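Local coordinates for protein glutamyl endopeptidase (Staphylococcus epidermidis, PDB 6PYM) that probably cleaves proteins on the carbonyl side of glutamate and aspartate, as a secreted serine endopeptidase of the chymotrypsin-like S1B family, at residues V22-I27 / Y33-G38; K50-G55 / G167-P172; G90-A95 / S194-N199; E156-D161 / Q179-H184; F205-N208 / D212-I215. The protein carries 1 engineered substitution. All coordinates share one frame; numbering follows the deposited sequence.

Contact 1: V22-I27 / Y33-G38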
# COMPACT_ATOMS: atom_id res chain seq x y z
N VAL A 22 -5.37 3.04 -3.84
CA VAL A 22 -5.25 2.59 -2.45
C VAL A 22 -6.27 1.49 -2.20
O VAL A 22 -7.46 1.64 -2.54
CB VAL A 22 -5.44 3.78 -1.50
CG1 VAL A 22 -5.32 3.34 -0.05
CG2 VAL A 22 -4.44 4.89 -1.81
N SER A 23 -5.83 0.37 -1.61
CA SER A 23 -6.64 -0.84 -1.57
C SER A 23 -6.71 -1.44 -0.17
O SER A 23 -5.73 -1.43 0.58
CB SER A 23 -6.09 -1.88 -2.53
OG SER A 23 -6.04 -1.38 -3.86
N PHE A 24 -7.87 -1.99 0.14
CA PHE A 24 -8.15 -2.68 1.39
C PHE A 24 -8.00 -4.18 1.19
O PHE A 24 -8.48 -4.73 0.18
CB PHE A 24 -9.58 -2.34 1.82
CG PHE A 24 -10.13 -3.19 2.94
CD1 PHE A 24 -9.68 -3.02 4.24
CD2 PHE A 24 -11.13 -4.13 2.69
CE1 PHE A 24 -10.21 -3.79 5.27
CE2 PHE A 24 -11.65 -4.90 3.71
CZ PHE A 24 -11.19 -4.72 5.00
N ILE A 25 -7.31 -4.85 2.11
CA ILE A 25 -7.03 -6.28 2.01
C ILE A 25 -7.71 -7.00 3.16
O ILE A 25 -7.57 -6.59 4.32
CB ILE A 25 -5.52 -6.55 2.02
CG1 ILE A 25 -4.85 -5.84 0.84
CG2 ILE A 25 -5.25 -8.04 1.96
CD1 ILE A 25 -3.36 -6.13 0.71
N TYR A 26 -8.43 -8.08 2.85
CA TYR A 26 -9.17 -8.85 3.84
C TYR A 26 -8.78 -10.31 3.68
O TYR A 26 -8.85 -10.86 2.58
CB TYR A 26 -10.67 -8.68 3.61
CG TYR A 26 -11.56 -9.33 4.66
CD1 TYR A 26 -11.98 -10.65 4.52
CD2 TYR A 26 -12.00 -8.61 5.76
CE1 TYR A 26 -12.81 -11.24 5.48
CE2 TYR A 26 -12.83 -9.19 6.72
CZ TYR A 26 -13.23 -10.50 6.57
OH TYR A 26 -14.06 -11.06 7.52
N ILE A 27 -8.34 -10.93 4.77
CA ILE A 27 -7.91 -12.33 4.76
C ILE A 27 -8.60 -13.06 5.91
O ILE A 27 -8.30 -12.78 7.08
CB ILE A 27 -6.38 -12.48 4.88
CG1 ILE A 27 -5.66 -11.70 3.77
CG2 ILE A 27 -5.99 -13.95 4.83
CD1 ILE A 27 -4.14 -11.68 3.92
N TYR A 33 -10.52 -12.59 11.18
CA TYR A 33 -9.92 -12.10 9.95
C TYR A 33 -8.72 -11.25 10.32
O TYR A 33 -8.59 -10.76 11.45
CB TYR A 33 -10.91 -11.28 9.11
CG TYR A 33 -11.34 -9.96 9.73
CD1 TYR A 33 -10.60 -8.80 9.51
CD2 TYR A 33 -12.48 -9.88 10.52
CE1 TYR A 33 -10.99 -7.59 10.08
CE2 TYR A 33 -12.87 -8.68 11.08
CZ TYR A 33 -12.12 -7.54 10.86
OH TYR A 33 -12.50 -6.34 11.42
N MET A 34 -7.85 -11.07 9.35
CA MET A 34 -6.87 -10.01 9.41
C MET A 34 -7.12 -9.08 8.23
O MET A 34 -7.66 -9.49 7.20
CB MET A 34 -5.45 -10.54 9.38
CG MET A 34 -5.17 -11.41 8.20
SD MET A 34 -3.50 -12.07 8.30
CE MET A 34 -2.53 -10.62 7.91
N SER A 35 -6.76 -7.82 8.40
CA SER A 35 -6.91 -6.87 7.32
C SER A 35 -5.63 -6.07 7.16
O SER A 35 -4.83 -5.94 8.10
CB SER A 35 -8.12 -5.96 7.49
OG SER A 35 -7.92 -4.99 8.51
N GLY A 36 -5.43 -5.57 5.96
CA GLY A 36 -4.29 -4.73 5.67
C GLY A 36 -4.61 -3.77 4.55
O GLY A 36 -5.78 -3.52 4.24
N SER A 37 -3.55 -3.24 3.95
CA SER A 37 -3.64 -2.23 2.91
C SER A 37 -2.70 -2.61 1.77
O SER A 37 -1.83 -3.48 1.90
CB SER A 37 -3.23 -0.87 3.47
OG SER A 37 -4.03 -0.51 4.60
N GLY A 38 -2.86 -1.92 0.65
CA GLY A 38 -1.97 -2.11 -0.47
C GLY A 38 -2.22 -1.04 -1.50
O GLY A 38 -3.03 -0.14 -1.30

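Contact 2: K50-G55 / G167-P172. Engineered in segment 167-172: Ala-169 (natural residue Ser).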
# COMPACT_ATOMS: atom_id res chain seq x y z
N LYS A 50 5.06 -8.54 2.83
CA LYS A 50 5.18 -9.98 3.04
C LYS A 50 4.33 -10.43 4.22
O LYS A 50 3.65 -11.46 4.13
CB LYS A 50 6.63 -10.38 3.30
CG LYS A 50 7.52 -10.24 2.08
CD LYS A 50 8.97 -10.54 2.42
CE LYS A 50 9.83 -10.48 1.18
NZ LYS A 50 11.28 -10.58 1.49
N HIS A 51 4.37 -9.70 5.33
CA HIS A 51 3.68 -10.21 6.51
C HIS A 51 2.17 -10.18 6.33
O HIS A 51 1.46 -10.92 7.03
CB HIS A 51 4.16 -9.53 7.80
CG HIS A 51 3.51 -8.21 8.10
ND1 HIS A 51 4.10 -7.00 7.79
CD2 HIS A 51 2.36 -7.91 8.75
CE1 HIS A 51 3.33 -6.02 8.22
NE2 HIS A 51 2.26 -6.54 8.80
N VAL A 52 1.66 -9.36 5.41
CA VAL A 52 0.24 -9.39 5.07
C VAL A 52 -0.08 -10.63 4.24
O VAL A 52 -0.95 -11.43 4.62
CB VAL A 52 -0.17 -8.10 4.34
CG1 VAL A 52 -1.58 -8.22 3.78
CG2 VAL A 52 -0.10 -6.91 5.29
N VAL A 53 0.62 -10.83 3.12
CA VAL A 53 0.31 -11.99 2.28
C VAL A 53 0.62 -13.30 2.99
O VAL A 53 -0.02 -14.32 2.71
CB VAL A 53 0.98 -11.91 0.90
CG1 VAL A 53 0.46 -10.71 0.11
CG2 VAL A 53 2.48 -11.88 1.01
N ASN A 54 1.61 -13.31 3.90
CA ASN A 54 1.91 -14.52 4.68
C ASN A 54 0.70 -14.99 5.48
O ASN A 54 0.62 -16.18 5.83
CB ASN A 54 3.08 -14.27 5.65
CG ASN A 54 4.45 -14.13 4.96
OD1 ASN A 54 4.61 -14.48 3.79
ND2 ASN A 54 5.43 -13.61 5.69
N GLY A 55 -0.23 -14.09 5.80
CA GLY A 55 -1.42 -14.47 6.54
C GLY A 55 -2.33 -15.43 5.79
O GLY A 55 -3.17 -16.08 6.42
N GLY A 167 -3.32 -2.59 10.54
CA GLY A 167 -4.19 -2.48 9.38
C GLY A 167 -3.59 -1.62 8.29
O GLY A 167 -3.83 -1.87 7.10
N ASN A 168 -2.76 -0.65 8.67
CA ASN A 168 -2.03 0.16 7.71
C ASN A 168 -0.97 -0.63 6.96
O ASN A 168 -0.51 -0.13 5.93
CB ASN A 168 -1.35 1.35 8.39
CG ASN A 168 -2.20 2.62 8.40
OD1 ASN A 168 -2.49 3.16 9.47
ND2 ASN A 168 -2.54 3.13 7.22
N ALA A 169 -0.52 -1.78 7.46
CA ALA A 169 0.49 -2.60 6.77
C ALA A 169 0.21 -2.67 5.28
O ALA A 169 -0.88 -3.08 4.86
CB ALA A 169 0.48 -4.01 7.36
N GLY A 170 1.19 -2.28 4.47
CA GLY A 170 1.06 -2.29 3.02
C GLY A 170 0.64 -0.97 2.41
O GLY A 170 0.59 -0.87 1.18
N SER A 171 0.36 0.04 3.23
CA SER A 171 -0.16 1.30 2.71
C SER A 171 0.90 2.00 1.87
O SER A 171 2.07 2.07 2.26
CB SER A 171 -0.51 2.25 3.84
OG SER A 171 -1.64 1.84 4.60
N PRO A 172 0.51 2.62 0.75
CA PRO A 172 1.47 3.44 0.02
C PRO A 172 1.87 4.68 0.80
O PRO A 172 1.05 5.31 1.49
CB PRO A 172 0.70 3.82 -1.25
CG PRO A 172 -0.74 3.71 -0.87
CD PRO A 172 -0.80 2.56 0.09

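Contact 3: G90-A95 / S194-N199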
# COMPACT_ATOMS: atom_id res chain seq x y z
N GLY A 90 14.79 -9.50 -1.58
CA GLY A 90 15.60 -8.87 -0.56
C GLY A 90 14.98 -8.94 0.82
O GLY A 90 13.84 -9.39 1.02
N ASN A 91 15.75 -8.47 1.80
CA ASN A 91 15.37 -8.59 3.21
C ASN A 91 14.52 -7.40 3.66
O ASN A 91 14.85 -6.69 4.61
CB ASN A 91 16.61 -8.73 4.08
CG ASN A 91 17.32 -10.04 3.85
OD1 ASN A 91 16.89 -11.08 4.34
ND2 ASN A 91 18.40 -10.00 3.09
N SER A 92 13.39 -7.21 2.98
CA SER A 92 12.43 -6.16 3.30
C SER A 92 11.02 -6.70 3.15
O SER A 92 10.77 -7.66 2.42
CB SER A 92 12.62 -4.93 2.40
OG SER A 92 13.89 -4.35 2.61
N ASP A 93 10.08 -6.03 3.84
CA ASP A 93 8.70 -6.49 3.98
C ASP A 93 7.85 -6.05 2.79
O ASP A 93 6.88 -5.28 2.92
CB ASP A 93 8.13 -5.94 5.29
CG ASP A 93 6.92 -6.69 5.78
OD1 ASP A 93 6.47 -7.64 5.12
OD2 ASP A 93 6.41 -6.29 6.86
N LEU A 94 8.19 -6.56 1.60
CA LEU A 94 7.54 -6.16 0.36
C LEU A 94 7.16 -7.39 -0.45
O LEU A 94 7.98 -8.29 -0.64
CB LEU A 94 8.48 -5.30 -0.48
CG LEU A 94 7.95 -4.85 -1.85
CD1 LEU A 94 6.73 -3.93 -1.70
CD2 LEU A 94 9.06 -4.18 -2.65
N ALA A 95 5.93 -7.40 -0.97
CA ALA A 95 5.50 -8.44 -1.88
C ALA A 95 4.59 -7.84 -2.94
O ALA A 95 3.85 -6.89 -2.69
CB ALA A 95 4.74 -9.55 -1.15
N SER A 194 7.77 2.99 9.74
CA SER A 194 8.73 2.51 8.75
C SER A 194 8.05 1.97 7.51
O SER A 194 6.99 1.35 7.57
CB SER A 194 9.57 1.36 9.32
OG SER A 194 10.28 1.73 10.48
N SER A 195 8.75 2.14 6.38
CA SER A 195 8.32 1.65 5.09
C SER A 195 9.51 1.03 4.36
O SER A 195 10.68 1.32 4.65
CB SER A 195 7.74 2.78 4.24
OG SER A 195 8.73 3.73 3.88
N VAL A 196 9.18 0.17 3.40
CA VAL A 196 10.15 -0.30 2.42
C VAL A 196 10.35 0.81 1.41
O VAL A 196 9.42 1.20 0.71
CB VAL A 196 9.67 -1.58 1.72
CG1 VAL A 196 10.75 -2.08 0.75
CG2 VAL A 196 9.32 -2.64 2.73
N TYR A 197 11.58 1.31 1.33
CA TYR A 197 11.93 2.39 0.41
C TYR A 197 12.11 1.82 -0.99
O TYR A 197 12.83 0.83 -1.18
CB TYR A 197 13.24 2.99 0.88
CG TYR A 197 13.73 4.21 0.14
CD1 TYR A 197 12.88 5.27 -0.13
CD2 TYR A 197 15.05 4.31 -0.24
CE1 TYR A 197 13.33 6.40 -0.78
CE2 TYR A 197 15.52 5.44 -0.90
CZ TYR A 197 14.65 6.48 -1.16
OH TYR A 197 15.10 7.61 -1.80
N ILE A 198 11.45 2.43 -1.97
CA ILE A 198 11.52 1.92 -3.33
C ILE A 198 12.78 2.45 -4.00
O ILE A 198 12.76 3.40 -4.78
CB ILE A 198 10.21 2.22 -4.09
CG1 ILE A 198 9.04 1.53 -3.39
CG2 ILE A 198 10.31 1.77 -5.55
CD1 ILE A 198 7.67 1.97 -3.86
N ASN A 199 13.91 1.85 -3.64
CA ASN A 199 15.20 2.24 -4.20
C ASN A 199 15.41 1.59 -5.56
O ASN A 199 14.51 0.95 -6.12
CB ASN A 199 16.32 1.97 -3.20
CG ASN A 199 16.62 0.50 -3.01
OD1 ASN A 199 16.08 -0.37 -3.69
ND2 ASN A 199 17.52 0.21 -2.07

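Contact 4: E156-D161 / Q179-H184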
# COMPACT_ATOMS: atom_id res chain seq x y z
N GLU A 156 16.99 0.07 2.17
CA GLU A 156 15.60 -0.18 1.81
C GLU A 156 14.63 0.30 2.88
O GLU A 156 13.47 -0.13 2.88
CB GLU A 156 15.38 -1.66 1.48
CG GLU A 156 16.08 -2.08 0.19
CD GLU A 156 16.10 -3.58 -0.05
OE1 GLU A 156 15.57 -4.35 0.78
OE2 GLU A 156 16.65 -3.99 -1.10
N GLU A 157 15.06 1.18 3.77
CA GLU A 157 14.25 1.62 4.90
C GLU A 157 14.01 3.12 4.79
O GLU A 157 14.96 3.90 4.65
CB GLU A 157 14.98 1.28 6.21
CG GLU A 157 14.35 1.86 7.48
CD GLU A 157 13.37 0.92 8.16
OE1 GLU A 157 12.92 -0.04 7.51
OE2 GLU A 157 13.05 1.15 9.36
N LEU A 158 12.75 3.52 4.86
CA LEU A 158 12.38 4.93 4.95
C LEU A 158 11.44 5.09 6.13
O LEU A 158 10.42 4.39 6.21
CB LEU A 158 11.74 5.46 3.64
CG LEU A 158 11.38 6.97 3.59
CD1 LEU A 158 11.49 7.54 2.19
CD2 LEU A 158 9.98 7.22 4.14
N ARG A 159 11.78 5.98 7.05
CA ARG A 159 11.01 6.17 8.27
C ARG A 159 10.41 7.57 8.31
O ARG A 159 10.91 8.50 7.68
CB ARG A 159 11.89 5.99 9.51
CG ARG A 159 12.55 4.63 9.60
CD ARG A 159 13.58 4.60 10.70
NE ARG A 159 14.20 3.28 10.79
CZ ARG A 159 15.30 3.01 11.49
NH1 ARG A 159 15.91 3.97 12.17
NH2 ARG A 159 15.78 1.78 11.50
N TYR A 160 9.34 7.70 9.09
CA TYR A 160 8.59 8.95 9.16
C TYR A 160 7.98 9.14 10.54
O TYR A 160 7.88 8.20 11.34
CB TYR A 160 7.53 9.05 8.05
CG TYR A 160 6.96 7.72 7.61
CD1 TYR A 160 6.03 7.04 8.39
CD2 TYR A 160 7.35 7.16 6.41
CE1 TYR A 160 5.51 5.82 7.97
CE2 TYR A 160 6.85 5.95 5.99
CZ TYR A 160 5.93 5.28 6.76
OH TYR A 160 5.45 4.08 6.31
N ASP A 161 7.54 10.37 10.79
CA ASP A 161 7.04 10.79 12.10
C ASP A 161 5.51 10.83 12.18
O ASP A 161 4.97 11.29 13.19
CB ASP A 161 7.64 12.15 12.50
CG ASP A 161 7.10 13.32 11.68
OD1 ASP A 161 6.21 13.15 10.83
OD2 ASP A 161 7.59 14.46 11.90
N GLN A 179 3.18 10.42 -5.89
CA GLN A 179 3.91 9.25 -6.34
C GLN A 179 4.28 8.40 -5.13
O GLN A 179 4.56 8.92 -4.05
CB GLN A 179 5.19 9.66 -7.07
CG GLN A 179 4.96 10.66 -8.19
CD GLN A 179 6.24 11.31 -8.66
OE1 GLN A 179 7.21 11.41 -7.90
NE2 GLN A 179 6.26 11.75 -9.92
N VAL A 180 4.32 7.08 -5.34
CA VAL A 180 4.63 6.15 -4.26
C VAL A 180 6.14 6.08 -4.07
O VAL A 180 6.87 5.66 -4.98
CB VAL A 180 4.05 4.76 -4.55
CG1 VAL A 180 4.35 3.80 -3.41
CG2 VAL A 180 2.56 4.83 -4.83
N ILE A 181 6.61 6.49 -2.89
CA ILE A 181 8.03 6.43 -2.56
C ILE A 181 8.38 5.21 -1.72
O ILE A 181 9.57 4.84 -1.64
CB ILE A 181 8.49 7.72 -1.84
CG1 ILE A 181 7.81 7.88 -0.47
CG2 ILE A 181 8.28 8.94 -2.73
CD1 ILE A 181 8.35 9.06 0.33
N GLY A 182 7.40 4.58 -1.08
CA GLY A 182 7.64 3.43 -0.22
C GLY A 182 6.34 2.73 0.09
O GLY A 182 5.25 3.20 -0.26
N ILE A 183 6.46 1.59 0.76
CA ILE A 183 5.33 0.78 1.19
C ILE A 183 5.44 0.61 2.70
O ILE A 183 6.37 -0.03 3.19
CB ILE A 183 5.28 -0.58 0.47
CG1 ILE A 183 5.18 -0.40 -1.05
CG2 ILE A 183 4.15 -1.45 1.02
CD1 ILE A 183 3.90 0.27 -1.54
N HIS A 184 4.50 1.20 3.44
CA HIS A 184 4.51 1.13 4.89
C HIS A 184 4.47 -0.32 5.35
O HIS A 184 3.77 -1.15 4.77
CB HIS A 184 3.26 1.84 5.41
CG HIS A 184 3.09 1.73 6.88
ND1 HIS A 184 3.84 2.46 7.77
CD2 HIS A 184 2.29 0.92 7.61
CE1 HIS A 184 3.49 2.12 9.00
NE2 HIS A 184 2.55 1.19 8.93

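Contact 5: F205-N208 / D212-I215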
# COMPACT_ATOMS: atom_id res chain seq x y z
N PHE A 205 13.14 -4.96 -9.38
CA PHE A 205 12.18 -6.01 -9.07
C PHE A 205 10.80 -5.69 -9.64
O PHE A 205 10.13 -6.57 -10.19
CB PHE A 205 12.13 -6.19 -7.54
CG PHE A 205 10.96 -6.98 -7.01
CD1 PHE A 205 10.89 -8.36 -7.19
CD2 PHE A 205 9.97 -6.36 -6.27
CE1 PHE A 205 9.83 -9.08 -6.67
CE2 PHE A 205 8.91 -7.08 -5.75
CZ PHE A 205 8.84 -8.44 -5.96
N LEU A 206 10.37 -4.44 -9.53
CA LEU A 206 9.07 -4.06 -10.08
C LEU A 206 9.04 -4.22 -11.60
O LEU A 206 8.11 -4.81 -12.15
CB LEU A 206 8.72 -2.63 -9.68
CG LEU A 206 8.54 -2.37 -8.19
CD1 LEU A 206 8.22 -0.90 -7.97
CD2 LEU A 206 7.46 -3.28 -7.58
N ARG A 207 10.06 -3.68 -12.28
CA ARG A 207 10.08 -3.75 -13.75
C ARG A 207 10.09 -5.19 -14.23
O ARG A 207 9.49 -5.51 -15.27
CB ARG A 207 11.30 -3.03 -14.30
CG ARG A 207 11.20 -1.53 -14.25
CD ARG A 207 12.35 -0.87 -14.98
NE ARG A 207 12.16 0.58 -14.98
CZ ARG A 207 12.83 1.43 -14.21
NH1 ARG A 207 13.77 1.00 -13.40
NH2 ARG A 207 12.56 2.73 -14.27
N ASN A 208 10.78 -6.08 -13.51
CA ASN A 208 10.93 -7.46 -13.96
C ASN A 208 9.71 -8.32 -13.68
O ASN A 208 9.66 -9.46 -14.17
CB ASN A 208 12.20 -8.05 -13.38
CG ASN A 208 13.43 -7.44 -14.00
OD1 ASN A 208 13.46 -7.20 -15.21
ND2 ASN A 208 14.43 -7.14 -13.19
N ASP A 212 4.20 -3.05 -17.02
CA ASP A 212 3.58 -1.74 -17.17
C ASP A 212 3.82 -0.81 -15.98
O ASP A 212 3.17 0.24 -15.91
CB ASP A 212 2.08 -1.88 -17.46
CG ASP A 212 1.31 -2.63 -16.36
OD1 ASP A 212 1.94 -3.33 -15.55
OD2 ASP A 212 0.07 -2.53 -16.32
N ILE A 213 4.74 -1.15 -15.08
CA ILE A 213 5.01 -0.28 -13.93
C ILE A 213 5.36 1.12 -14.41
O ILE A 213 6.13 1.30 -15.36
CB ILE A 213 6.10 -0.89 -13.03
CG1 ILE A 213 6.09 -0.23 -11.66
CG2 ILE A 213 7.49 -0.78 -13.67
CD1 ILE A 213 5.00 -0.77 -10.74
N ASN A 214 4.77 2.12 -13.77
CA ASN A 214 4.94 3.52 -14.17
C ASN A 214 5.82 4.19 -13.13
O ASN A 214 5.35 4.57 -12.06
CB ASN A 214 3.58 4.19 -14.27
CG ASN A 214 3.67 5.63 -14.71
OD1 ASN A 214 4.70 6.08 -15.21
ND2 ASN A 214 2.58 6.37 -14.52
N ILE A 215 7.11 4.34 -13.45
CA ILE A 215 8.08 4.96 -12.56
C ILE A 215 8.44 6.33 -13.13
O ILE A 215 8.86 6.43 -14.30
CB ILE A 215 9.33 4.07 -12.41
CG1 ILE A 215 8.94 2.71 -11.84
CG2 ILE A 215 10.38 4.76 -11.55
CD1 ILE A 215 10.05 1.68 -11.85

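Contact 1: V22-I27 / Y33-G38
Tyr-33, just before the strand, lays its ring against that of Tyr-26. Its CG sits between the backbone N and the carbonyl carbon (chi1 67°), which lifts the ring over the neighbouring strand, and Tyr-26 CE2 comes down on one face 3.4 Å from Tyr-33 CG. The two planes are 23° apart and slid so far that the rings barely overlap, at the hairpin's outer end. Met-34 pairs with Ile-27 through two backbone hydrogen bonds, and on the face that carries Ile-25 and Ile-27 its CG packs 3.7 Å from Ile-27 CB. Ser-35 lies on the other face, its CB 3.7 Å from Phe-24 CE1, while its CA approaches Ile-25 O in a CA-H...O contact of 3.1 Å. Gly-36 exchanges two bonds with Ile-25. Ser-37 O meets Ile-25 CD1 at 3.3 Å, and the hydroxyl of Ser-37 bonds to Gly-167 O and Tyr-134 N. Gly-38 closes the register with Ser-23, Gly-38 O accepting from Ser-23 N at 2.9 Å. This antiparallel hairpin opens the first barrel of the chymotrypsin-like fold, with Gly-36 close to the engineered Ala-169. Six main-chain bonds carry the polar chemistry between the strands, whereas the side chains add apolar and aromatic packing; the Ser-37 hydroxyl spends its bonding on residues beyond the hairpin, tying this strand to the active-site loop.

Contact 2: K50-G55 / G167-P172
Asn-168 O is gripped twice, by Ser-171 OG at 2.6 Å and by Ser-171 N, and this closes the turn that holds Ala-169 against His-51 and Val-52. The turn is a type II beta turn from Asn-168 to Ser-171, with Gly-170 in its third position, and it forms the nucleophile loop of the chymotrypsin-like fold, the region that in this family also shapes the oxyanion hole. The hydroxyl of Ser-171 reaches Asn-168 O in the carbonyl plane, on a lone pair. Ser-171 OG in turn accepts Asn-168 ND2 at 3.1 Å in a nearly straight bond (174°) lying in the amide plane, which, with OD1 bonded to Val-165 N, fixes the rotation of the amide. Across the contact stands the short helix that begins at Lys-50 and bears His-51, which, with Asp-93 and the residue at position 169, is predicted to make up the charge relay system. Position 169 is engineered, the natural serine being replaced by alanine, and Ala-169 CB faces the histidine 3.4 Å from His-51 NE2. The imidazole is brought there by a chi1 of 83°, with CG between the backbone N and the carbonyl carbon, and its other nitrogen, ND1, bonds to Asp-93. No hydrogen bond joins the two segments, and they share little surface. Val-52 supplies the rest of the contact, its CG2 touching Ala-169 CB at 3.6 Å. That same Val-52 CG2 lies 4.2 Å above the His-51 ring plane, shifted toward the rim.

Contact 3: G90-A95 / S194-N199
Ser-92 and Val-196 approach to 6.3 Å between CA atoms where a loop kinked by inverse gamma turns centred on Asn-91 and Asp-93 passes the end of a strand. Val-196 carries nearly all the touching, and its two methyls divide the work. With CG1 anti to the backbone N (chi1 -177°), that methyl reaches Ser-92 CB at 3.8 Å and also meets Leu-94 CB, at 4.1 Å. The other, CG2, rests on main chain instead, 3.6 Å from Asp-93 O and about as near Asp-93 N. No hydrogen bond crosses, so the valine is an apolar wedge against the backbone that bears Asp-93. The carboxylate of this residue, predicted to belong to the charge relay system, is turned from the valine toward His-51 ND1, while Ser-92 OG bonds to Glu-156. Residues 90-95 link strands 80-87 and 95-99 of the first barrel; strand 192-197 lies in the second sheet between 157-160 and 180-188, and beyond it Asn-199 caps the start of helix 200-209.

Contact 4: E156-D161 / Q179-H184
Tyr-160 and His-184 make the tight part of this contact: Tyr-160 OH lies 2.7 Å from His-184 ND1 in a hydrogen bond in which either atom could be the donor. The nitrogen meets the tyrosine at its edge, in the ring plane, and the two rings stand rim to rim with their planes at 31°. Tyr-160 OH also lies against the His-184 methylene, 3.3 Å from His-184 CB. Tyr-160 takes a chi1 of 30°, off the staggered values, and in that rotation its hydroxyl meets His-184. Looser packing follows along the strands, where Leu-158 CD1 and Ile-181 CD1 touch at 4.0 Å, their side chains crossing at about a right angle. On the more exposed side, Arg-159 makes a salt bridge within its own strand, NE meeting the anti lone pair of Glu-157 OE2 at 2.8 Å, an oxygen that Ser-194 OG also bonds. Strands 157-160 and 180-188 are both paired with 192-197, so these side chains meet across a curled sheet. This is the interior of the second barrel of a chymotrypsin-like protease, and the position of His-184 is consistent with that of the S1 histidine in glutamate-specific relatives, where it recognises the substrate carboxylate.

Contact 5: F205-N208 / D212-I215
This is a mainly apolar contact, with one methyl over a guanidinium, between a helix and the chain end folded back beside it, near the surface and away from the active site: Leu-206 and Arg-207 on the helix meet Ile-213 and Ile-215 on the tail. The backbones come closest at Arg-207 and Ile-213, whose CA atoms are 6.1 Å apart. Ile-213 stands at the junction of the two helical side chains. Its CG1 faces Leu-206 CB at 4.1 Å. Its CG2, held between the backbone N and the carbonyl carbon (chi1 -163° for CG1), turns the other way and packs 3.8 Å from Arg-207 CG. The helix, 200-209, is the C-terminal helix of the chymotrypsin-like fold, and residues 213-215 run back beside it, extended, so that alternate residues, Ile-213 and Ile-215, point their CB atoms toward it. Arg-207 is stretched from CG to NE, which carries its guanidinium past Ile-213 to Ile-215. There Ile-215 CD1 sits 3.6 Å above the guanidinium plane, over its centre, with the two side chains meeting at a slant. The same methyl, Ile-215 CD1, is nearest Arg-207 NH2 (3.6 Å) and Arg-207 CZ (3.7 Å). Both isoleucines also rest on Ile-117, to whose backbone Asn-214 is hydrogen-bonded, while Asp-212 OD2 accepts from Glu-43 N of the first barrel.

In the fold
Contacts 1 and 4 are buried, each within one of the two barrels; contacts 2 and 3 span the cleft between them, partly buried, and contact 5 lies farthest out. Contact 1 is a main-chain pairing of neighbouring strands, whereas contact 4 joins strands separated by 192-197 through side chains alone. Contacts 2 and 3 split the predicted triad between them and touch through His-51 ND1 and Asp-93 OD2. Contact 2 is bound to contact 1 through Ser-37 and to contact 4 through the backbone of His-184. Contact 5 follows contact 3 along the chain, and like contacts 2 and 3 it has no hydrogen bond across; two isoleucines pack on a leucine and an arginine.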